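Local coordinates for protein mitochondrial import inner membrane translocase subunit TIM8 (Saccharomyces cerevisiae, PDB 3CJH) that acts as a chaperone of the mitochondrial intermembrane space in the import and insertion of some multi-pass inner-membrane proteins and in the transfer of beta-barrel precursors, at residues K23-S28 and E39-N44. Numbering follows the deposited sequence.
Sequences KKCVES and EQCLSN
Gln40 O, next in the chain to the Cys41 that is bonded to Cys25, is gripped by two donors from the same face of its carbonyl plane. Asn44 N donates to Gln40 O at 2.9 Å, as the regular helix bond. Ser43 OG meets Gln40 O at 3.2 Å, tilted 29° from that plane.

No hydrogen bond joins 23-28 to 39-44. The link is the disulfide Cys25 SG to Cys41 SG, 2.1 Å long, with a chi3 of -80°. Cys25 ends helix 7-25, and Cys41 is in the second turn of helix 36-62. Both CB atoms point across the gap. Cys41 SG is anti to the backbone N (chi1 180°) and Cys25 SG anti to the carbonyl carbon, which brings the sulfurs together.

Leu42 CD1 lies 3.6 Å from Cys25 CB, beside the bridge. An aromatic side chain from a chain of another protein packs on Cys25, and a polar one of that chain on Cys41.

This is the inner disulfide of the twin CX3C motif; Cys21 and Cys45 form the outer one. Together they clamp the helical hairpin of a small Tim protein. Before oxidation, during transit into the mitochondrion, the same cysteines probably coordinate zinc, which would prevent folding.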
# COMPACT_ATOMS: atom_id res chain seq x y z
N LYS B 23 -3.15 11.38 -2.79
CA LYS B 23 -2.05 10.80 -3.55
C LYS B 23 -2.20 10.97 -5.06
O LYS B 23 -1.25 11.34 -5.76
CB LYS B 23 -1.98 9.30 -3.32
CG LYS B 23 -1.66 8.87 -1.91
CD LYS B 23 -1.76 7.33 -1.78
CE LYS B 23 -1.07 6.80 -0.50
NZ LYS B 23 -0.53 5.37 -0.62
N LYS B 24 -3.41 10.69 -5.54
CA LYS B 24 -3.70 10.70 -6.97
C LYS B 24 -3.86 12.08 -7.58
O LYS B 24 -3.52 12.25 -8.75
CB LYS B 24 -4.94 9.83 -7.27
CG LYS B 24 -4.66 8.38 -6.92
CD LYS B 24 -5.80 7.40 -7.18
CE LYS B 24 -5.29 5.95 -7.03
NZ LYS B 24 -6.13 4.95 -7.75
N CYS B 25 -4.36 13.04 -6.82
CA CYS B 25 -4.63 14.40 -7.33
C CYS B 25 -3.63 15.50 -6.95
O CYS B 25 -3.50 16.49 -7.69
CB CYS B 25 -5.99 14.89 -6.89
SG CYS B 25 -7.31 13.98 -7.66
N VAL B 26 -2.97 15.37 -5.80
CA VAL B 26 -1.94 16.32 -5.41
C VAL B 26 -0.62 15.75 -5.85
O VAL B 26 -0.02 14.93 -5.14
CB VAL B 26 -1.90 16.55 -3.91
CG1 VAL B 26 -0.73 17.46 -3.57
CG2 VAL B 26 -3.21 17.13 -3.40
N GLU B 27 -0.16 16.16 -7.02
CA GLU B 27 1.02 15.53 -7.58
C GLU B 27 2.31 16.08 -6.96
O GLU B 27 3.35 15.41 -6.98
CB GLU B 27 1.05 15.65 -9.11
CG GLU B 27 1.97 16.74 -9.73
CD GLU B 27 1.24 17.91 -10.35
OE1 GLU B 27 1.90 18.96 -10.54
OE2 GLU B 27 0.04 17.79 -10.66
N SER B 28 2.22 17.29 -6.39
CA SER B 28 3.39 17.98 -5.86
C SER B 28 2.96 19.13 -4.95
O SER B 28 1.91 19.71 -5.16
CB SER B 28 4.19 18.57 -7.01
OG SER B 28 3.38 19.48 -7.76
N GLU B 39 -8.51 20.79 -7.29
CA GLU B 39 -9.71 20.81 -6.46
C GLU B 39 -10.85 19.99 -7.09
O GLU B 39 -11.62 19.32 -6.41
CB GLU B 39 -10.18 22.25 -6.23
CG GLU B 39 -10.67 22.47 -4.81
CD GLU B 39 -11.24 23.86 -4.56
OE1 GLU B 39 -11.81 24.44 -5.51
OE2 GLU B 39 -11.11 24.35 -3.41
N GLN B 40 -10.95 20.08 -8.41
CA GLN B 40 -11.97 19.38 -9.19
C GLN B 40 -11.61 17.87 -9.33
O GLN B 40 -12.47 16.99 -9.27
CB GLN B 40 -12.07 20.06 -10.56
CG GLN B 40 -13.24 19.63 -11.42
CD GLN B 40 -14.59 20.19 -10.93
OE1 GLN B 40 -14.66 21.26 -10.33
NE2 GLN B 40 -15.68 19.46 -11.22
N CYS B 41 -10.33 17.60 -9.51
CA CYS B 41 -9.80 16.23 -9.50
C CYS B 41 -10.17 15.54 -8.19
O CYS B 41 -10.59 14.38 -8.17
CB CYS B 41 -8.27 16.28 -9.64
SG CYS B 41 -7.37 14.67 -9.64
N LEU B 42 -10.03 16.28 -7.10
CA LEU B 42 -10.32 15.82 -5.75
C LEU B 42 -11.80 15.41 -5.54
O LEU B 42 -12.10 14.40 -4.95
CB LEU B 42 -9.92 16.91 -4.77
CG LEU B 42 -8.93 16.59 -3.64
CD1 LEU B 42 -7.95 15.46 -3.97
CD2 LEU B 42 -8.14 17.86 -3.24
N SER B 43 -12.73 16.20 -6.06
CA SER B 43 -14.16 15.94 -5.88
C SER B 43 -14.69 14.91 -6.88
O SER B 43 -15.55 14.10 -6.52
CB SER B 43 -14.96 17.23 -6.00
OG SER B 43 -14.89 17.74 -7.32
N ASN B 44 -14.23 14.99 -8.13
CA ASN B 44 -14.42 13.89 -9.11
C ASN B 44 -13.94 12.55 -8.55
O ASN B 44 -14.65 11.56 -8.60
CB ASN B 44 -13.58 14.14 -10.36
CG ASN B 44 -14.08 15.28 -11.22
OD1 ASN B 44 -15.20 15.79 -11.04
ND2 ASN B 44 -13.24 15.68 -12.17